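Local coordinates for protein insulinase family protease (Yersinia pestis, PDB 3GO9) that belongs to the insulinase (M16) protease family but lacks its intact HxxEH zinc motif, so its own peptidase activity is doubtful, at residues Y289-W301 / L422-L435. Residues are numbered along the deposited sequence; the frame is centred on the assembly and turned at random.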
loop_
_atom_site.group_PDB
_atom_site.type_symbol
_atom_site.label_atom_id
_atom_site.label_comp_id
_atom_site.label_asym_id
_atom_site.label_seq_id
_atom_site.Cartn_x
_atom_site.Cartn_y
_atom_site.Cartn_z
ATOM N N TYR A 289 -6.256 1.008 -17.977
ATOM C CA TYR A 289 -5.752 0.338 -16.767
ATOM C C TYR A 289 -6.394 -1.038 -16.640
ATOM O O TYR A 289 -5.703 -2.045 -16.410
ATOM C CB TYR A 289 -5.971 1.175 -15.468
ATOM C CG TYR A 289 -5.737 0.387 -14.214
ATOM C CD1 TYR A 289 -4.450 0.013 -13.841
ATOM C CD2 TYR A 289 -6.792 -0.115 -13.455
ATOM C CE1 TYR A 289 -4.204 -0.738 -12.771
ATOM C CE2 TYR A 289 -6.546 -0.852 -12.334
ATOM C CZ TYR A 289 -5.247 -1.190 -11.989
ATOM O OH TYR A 289 -5.040 -1.982 -10.863
ATOM N N TRP A 290 -7.713 -1.103 -16.822
ATOM C CA TRP A 290 -8.383 -2.367 -16.608
ATOM C C TRP A 290 -7.950 -3.409 -17.648
ATOM O O TRP A 290 -7.868 -4.609 -17.323
ATOM C CB TRP A 290 -9.896 -2.221 -16.630
ATOM C CG TRP A 290 -10.511 -1.721 -15.333
ATOM C CD1 TRP A 290 -9.989 -1.838 -14.071
ATOM C CD2 TRP A 290 -11.807 -1.121 -15.165
ATOM N NE1 TRP A 290 -10.892 -1.356 -13.131
ATOM C CE2 TRP A 290 -12.008 -0.916 -13.793
ATOM C CE3 TRP A 290 -12.811 -0.760 -16.035
ATOM C CZ2 TRP A 290 -13.207 -0.330 -13.294
ATOM C CZ3 TRP A 290 -13.974 -0.191 -15.550
ATOM C CH2 TRP A 290 -14.158 0.024 -14.212
ATOM N N ARG A 291 -7.679 -2.969 -18.878
ATOM C CA ARG A 291 -7.217 -3.884 -19.928
ATOM C C ARG A 291 -5.855 -4.436 -19.544
ATOM O O ARG A 291 -5.585 -5.661 -19.697
ATOM C CB ARG A 291 -7.120 -3.222 -21.289
ATOM C CG ARG A 291 -6.899 -4.241 -22.394
ATOM C CD ARG A 291 -6.816 -3.655 -23.765
ATOM N NE ARG A 291 -8.111 -3.135 -24.213
ATOM C CZ ARG A 291 -8.316 -2.567 -25.413
ATOM N NH1 ARG A 291 -7.325 -2.436 -26.288
ATOM N NH2 ARG A 291 -9.518 -2.110 -25.725
ATOM N N SER A 292 -5.000 -3.556 -19.049
ATOM C CA SER A 292 -3.637 -3.943 -18.661
ATOM C C SER A 292 -3.676 -4.893 -17.468
ATOM O O SER A 292 -3.014 -5.962 -17.486
ATOM C CB SER A 292 -2.841 -2.713 -18.318
ATOM O OG SER A 292 -2.572 -2.021 -19.509
ATOM N N ASP A 293 -4.443 -4.534 -16.439
ATOM C CA ASP A 293 -4.615 -5.367 -15.233
ATOM C C ASP A 293 -5.156 -6.754 -15.593
ATOM O O ASP A 293 -4.693 -7.766 -15.071
ATOM C CB ASP A 293 -5.578 -4.632 -14.292
ATOM C CG ASP A 293 -6.072 -5.470 -13.101
ATOM O OD1 ASP A 293 -5.267 -5.805 -12.243
ATOM O OD2 ASP A 293 -7.317 -5.695 -12.983
ATOM N N LEU A 294 -6.151 -6.799 -16.483
ATOM C CA LEU A 294 -6.778 -8.074 -16.816
ATOM C C LEU A 294 -5.807 -8.982 -17.601
ATOM O O LEU A 294 -5.866 -10.209 -17.424
ATOM C CB LEU A 294 -8.111 -7.893 -17.517
ATOM C CG LEU A 294 -8.872 -9.180 -17.828
ATOM C CD1 LEU A 294 -9.181 -9.978 -16.581
ATOM C CD2 LEU A 294 -10.149 -8.840 -18.595
ATOM N N ALA A 295 -4.997 -8.398 -18.479
ATOM C CA ALA A 295 -3.959 -9.168 -19.211
ATOM C C ALA A 295 -2.997 -9.811 -18.196
ATOM O O ALA A 295 -2.672 -10.977 -18.303
ATOM C CB ALA A 295 -3.200 -8.282 -20.164
ATOM N N ARG A 296 -2.574 -9.039 -17.202
ATOM C CA ARG A 296 -1.709 -9.561 -16.145
ATOM C C ARG A 296 -2.390 -10.692 -15.391
ATOM O O ARG A 296 -1.786 -11.742 -15.137
ATOM C CB ARG A 296 -1.270 -8.432 -15.193
ATOM C CG ARG A 296 -0.329 -7.450 -15.850
ATOM C CD ARG A 296 0.217 -6.391 -14.881
ATOM N NE ARG A 296 -0.755 -5.351 -14.510
ATOM C CZ ARG A 296 -0.779 -4.125 -15.027
ATOM N NH1 ARG A 296 0.060 -3.775 -15.991
ATOM N NH2 ARG A 296 -1.693 -3.252 -14.620
ATOM N N GLU A 297 -3.662 -10.504 -15.061
ATOM C CA GLU A 297 -4.397 -11.494 -14.348
ATOM C C GLU A 297 -4.576 -12.759 -15.201
ATOM O O GLU A 297 -4.410 -13.899 -14.710
ATOM C CB GLU A 297 -5.733 -10.912 -13.900
ATOM C CG GLU A 297 -6.530 -11.793 -13.040
ATOM C CD GLU A 297 -7.882 -11.237 -12.740
ATOM O OE1 GLU A 297 -8.741 -12.031 -12.359
ATOM O OE2 GLU A 297 -8.098 -10.023 -12.880
ATOM N N ALA A 298 -4.815 -12.554 -16.494
ATOM C CA ALA A 298 -5.076 -13.660 -17.408
ATOM C C ALA A 298 -3.843 -14.557 -17.485
ATOM O O ALA A 298 -3.952 -15.778 -17.489
ATOM C CB ALA A 298 -5.342 -13.094 -18.819
ATOM N N LEU A 299 -2.689 -13.928 -17.560
ATOM C CA LEU A 299 -1.450 -14.630 -17.736
ATOM C C LEU A 299 -1.177 -15.427 -16.486
ATOM O O LEU A 299 -0.790 -16.602 -16.581
ATOM C CB LEU A 299 -0.337 -13.676 -18.098
ATOM C CG LEU A 299 0.843 -13.292 -17.248
ATOM C CD1 LEU A 299 1.343 -14.360 -16.323
ATOM C CD2 LEU A 299 1.911 -12.911 -18.229
ATOM N N PHE A 300 -1.434 -14.847 -15.317
ATOM C CA PHE A 300 -1.116 -15.588 -14.110
ATOM C C PHE A 300 -2.053 -16.755 -13.948
ATOM O O PHE A 300 -1.661 -17.893 -13.613
ATOM C CB PHE A 300 -1.151 -14.740 -12.866
ATOM C CG PHE A 300 -0.628 -15.474 -11.696
ATOM C CD1 PHE A 300 0.705 -15.909 -11.690
ATOM C CD2 PHE A 300 -1.453 -15.807 -10.648
ATOM C CE1 PHE A 300 1.200 -16.612 -10.641
ATOM C CE2 PHE A 300 -0.930 -16.518 -9.563
ATOM C CZ PHE A 300 0.405 -16.895 -9.570
ATOM N N TRP A 301 -3.307 -16.480 -14.237
ATOM C CA TRP A 301 -4.345 -17.466 -14.237
ATOM C C TRP A 301 -4.017 -18.669 -15.156
ATOM O O TRP A 301 -4.141 -19.818 -14.745
ATOM C CB TRP A 301 -5.609 -16.758 -14.686
ATOM C CG TRP A 301 -6.707 -17.596 -15.001
ATOM C CD1 TRP A 301 -7.499 -18.265 -14.128
ATOM C CD2 TRP A 301 -7.238 -17.853 -16.318
ATOM N NE1 TRP A 301 -8.481 -18.935 -14.812
ATOM C CE2 TRP A 301 -8.344 -18.698 -16.155
ATOM C CE3 TRP A 301 -6.878 -17.441 -17.617
ATOM C CZ2 TRP A 301 -9.094 -19.168 -17.237
ATOM C CZ3 TRP A 301 -7.623 -17.904 -18.685
ATOM C CH2 TRP A 301 -8.722 -18.763 -18.487
ATOM N N LEU A 422 -14.812 -5.904 -24.224
ATOM C CA LEU A 422 -13.511 -6.471 -24.461
ATOM C C LEU A 422 -13.544 -7.673 -25.416
ATOM O O LEU A 422 -14.363 -8.572 -25.249
ATOM C CB LEU A 422 -12.907 -6.924 -23.158
ATOM C CG LEU A 422 -11.423 -7.275 -23.196
ATOM C CD1 LEU A 422 -10.575 -6.094 -23.565
ATOM C CD2 LEU A 422 -11.001 -7.842 -21.841
ATOM N N THR A 423 -12.665 -7.663 -26.402
ATOM C CA THR A 423 -12.515 -8.803 -27.326
ATOM C C THR A 423 -11.256 -9.625 -27.074
ATOM O O THR A 423 -10.296 -9.156 -26.458
ATOM C CB THR A 423 -12.497 -8.338 -28.784
ATOM O OG1 THR A 423 -11.307 -7.582 -29.037
ATOM C CG2 THR A 423 -13.749 -7.455 -29.054
ATOM N N LEU A 424 -11.262 -10.861 -27.575
ATOM C CA LEU A 424 -10.037 -11.675 -27.530
ATOM C C LEU A 424 -8.871 -10.945 -28.131
ATOM O O LEU A 424 -7.783 -10.975 -27.600
ATOM C CB LEU A 424 -10.227 -12.941 -28.375
ATOM C CG LEU A 424 -9.084 -13.941 -28.355
ATOM C CD1 LEU A 424 -8.737 -14.472 -26.981
ATOM C CD2 LEU A 424 -9.501 -15.093 -29.310
ATOM N N ALA A 425 -9.074 -10.353 -29.307
ATOM C CA ALA A 425 -8.013 -9.665 -30.003
ATOM C C ALA A 425 -7.385 -8.570 -29.153
ATOM O O ALA A 425 -6.172 -8.361 -29.193
ATOM C CB ALA A 425 -8.530 -9.080 -31.261
ATOM N N GLU A 426 -8.236 -7.840 -28.436
ATOM C CA GLU A 426 -7.787 -6.726 -27.599
ATOM C C GLU A 426 -7.000 -7.254 -26.433
ATOM O O GLU A 426 -5.879 -6.744 -26.134
ATOM C CB GLU A 426 -8.968 -5.895 -27.119
ATOM C CG GLU A 426 -9.630 -5.079 -28.199
ATOM C CD GLU A 426 -10.964 -4.429 -27.787
ATOM O OE1 GLU A 426 -11.661 -4.877 -26.848
ATOM O OE2 GLU A 426 -11.349 -3.462 -28.467
ATOM N N LEU A 427 -7.555 -8.260 -25.755
ATOM C CA LEU A 427 -6.823 -8.810 -24.593
ATOM C C LEU A 427 -5.499 -9.450 -25.077
ATOM O O LEU A 427 -4.476 -9.284 -24.454
ATOM C CB LEU A 427 -7.654 -9.823 -23.814
ATOM C CG LEU A 427 -7.057 -10.200 -22.435
ATOM C CD1 LEU A 427 -6.876 -8.978 -21.545
ATOM C CD2 LEU A 427 -7.868 -11.198 -21.656
ATOM N N ASN A 428 -5.526 -10.192 -26.177
ATOM C CA ASN A 428 -4.273 -10.793 -26.679
ATOM C C ASN A 428 -3.222 -9.774 -27.129
ATOM O O ASN A 428 -2.011 -9.985 -26.959
ATOM C CB ASN A 428 -4.599 -11.806 -27.795
ATOM C CG ASN A 428 -5.095 -13.104 -27.253
ATOM O OD1 ASN A 428 -5.044 -13.322 -26.051
ATOM N ND2 ASN A 428 -5.605 -13.993 -28.138
ATOM N N ARG A 429 -3.647 -8.670 -27.738
ATOM C CA ARG A 429 -2.711 -7.600 -28.064
ATOM C C ARG A 429 -2.044 -7.030 -26.823
ATOM O O ARG A 429 -0.846 -6.785 -26.855
ATOM C CB ARG A 429 -3.398 -6.487 -28.836
ATOM C CG ARG A 429 -2.521 -5.301 -29.163
ATOM C CD ARG A 429 -1.361 -5.681 -30.063
ATOM N NE ARG A 429 -1.842 -6.209 -31.367
ATOM C CZ ARG A 429 -1.075 -6.672 -32.360
ATOM N NH1 ARG A 429 0.253 -6.699 -32.284
ATOM N NH2 ARG A 429 -1.667 -7.098 -33.484
ATOM N N GLU A 430 -2.838 -6.801 -25.777
ATOM C CA GLU A 430 -2.340 -6.282 -24.479
ATOM C C GLU A 430 -1.318 -7.287 -23.908
ATOM O O GLU A 430 -0.195 -6.909 -23.515
ATOM C CB GLU A 430 -3.517 -6.069 -23.543
ATOM C CG GLU A 430 -3.181 -5.494 -22.212
ATOM C CD GLU A 430 -2.665 -4.083 -22.251
ATOM O OE1 GLU A 430 -3.207 -3.273 -23.015
ATOM O OE2 GLU A 430 -1.716 -3.777 -21.468
ATOM N N LEU A 431 -1.646 -8.559 -23.962
ATOM C CA LEU A 431 -0.701 -9.589 -23.517
ATOM C C LEU A 431 0.609 -9.532 -24.301
ATOM O O LEU A 431 1.714 -9.626 -23.717
ATOM C CB LEU A 431 -1.315 -10.992 -23.648
ATOM C CG LEU A 431 -2.182 -11.505 -22.537
ATOM C CD1 LEU A 431 -2.948 -12.734 -23.029
ATOM C CD2 LEU A 431 -1.346 -11.793 -21.267
ATOM N N LYS A 432 0.485 -9.421 -25.623
ATOM C CA LYS A 432 1.646 -9.385 -26.476
ATOM C C LYS A 432 2.495 -8.167 -26.117
ATOM O O LYS A 432 3.704 -8.261 -25.973
ATOM C CB LYS A 432 1.225 -9.329 -27.943
ATOM C CG LYS A 432 2.439 -9.306 -28.873
ATOM C CD LYS A 432 2.145 -9.170 -30.341
ATOM C CE LYS A 432 1.356 -10.328 -30.878
ATOM N NZ LYS A 432 2.116 -11.579 -30.938
ATOM N N GLN A 433 1.841 -7.013 -25.978
ATOM C CA GLN A 433 2.547 -5.760 -25.659
ATOM C C GLN A 433 3.295 -5.821 -24.318
ATOM O O GLN A 433 4.476 -5.508 -24.249
ATOM C CB GLN A 433 1.580 -4.596 -25.675
ATOM C CG GLN A 433 1.231 -4.196 -27.083
ATOM C CD GLN A 433 -0.025 -3.364 -27.206
ATOM O OE1 GLN A 433 -0.839 -3.238 -26.269
ATOM N NE2 GLN A 433 -0.220 -2.796 -28.426
ATOM N N GLN A 434 2.612 -6.297 -23.295
ATOM C CA GLN A 434 3.213 -6.456 -21.965
ATOM C C GLN A 434 4.416 -7.389 -21.994
ATOM O O GLN A 434 5.471 -7.108 -21.434
ATOM C CB GLN A 434 2.198 -7.003 -20.979
ATOM C CG GLN A 434 1.312 -5.927 -20.463
ATOM C CD GLN A 434 0.260 -6.443 -19.527
ATOM O OE1 GLN A 434 0.319 -7.589 -19.072
ATOM N NE2 GLN A 434 -0.718 -5.599 -19.225
ATOM N N LEU A 435 4.265 -8.497 -22.678
ATOM C CA LEU A 435 5.315 -9.500 -22.671
ATOM C C LEU A 435 6.406 -9.203 -23.681
ATOM O O LEU A 435 7.392 -9.949 -23.741
ATOM C CB LEU A 435 4.747 -10.875 -22.911
ATOM C CG LEU A 435 3.847 -11.373 -21.783
ATOM C CD1 LEU A 435 3.217 -12.667 -22.222
ATOM C CD2 LEU A 435 4.611 -11.554 -20.495
HETATM O O HOH W 1 -12.701 -2.893 -25.422
HETATM O O HOH W 2 -4.372 -0.958 -21.921
#
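Ala295 is a knob that sits among Leu427, Glu430, Leu431 and Gln434. Its CB lies 3.5 Å from Glu430 CG. In return, Leu427 fits among Arg291, Leu294, Ala295 and Ala298, with CD1 over the backbone of Ala295. This is knobs-into-holes packing of helix 283-309, in the range of the M16 inactive domain, against helix 424-435. The axes of 289-301 and 424-435 cross at -78°. One flank is polar. One conformer of Gln434 gives an amide N-H to a backbone oxygen, NE2 to Ser292 O at 2.9 Å. That oxygen lies in the amide plane and also accepts from Arg296 N, from the opposite face. Glu430 bends at chi2 (66°), which brings OE2 to Ser292 OG at 2.8 Å. The hydroxyl donates from above the carboxylate plane, and a water joins it to OE1. Further along, one conformer of Arg291 stacks its guanidinium on Glu426, with Glu426 CB over the guanidinium centre and the carboxylate 26° from the guanidinium plane. Arg291 NH2 and Glu426 OE2, 3.6 Å apart, form a salt bridge of charges alone. Glu426 also closes a capping box with Thr423. Leu299 CD2 meets Leu435 CD2 at 3.8 Å, and both residues touch Leu352 of helix 341-358.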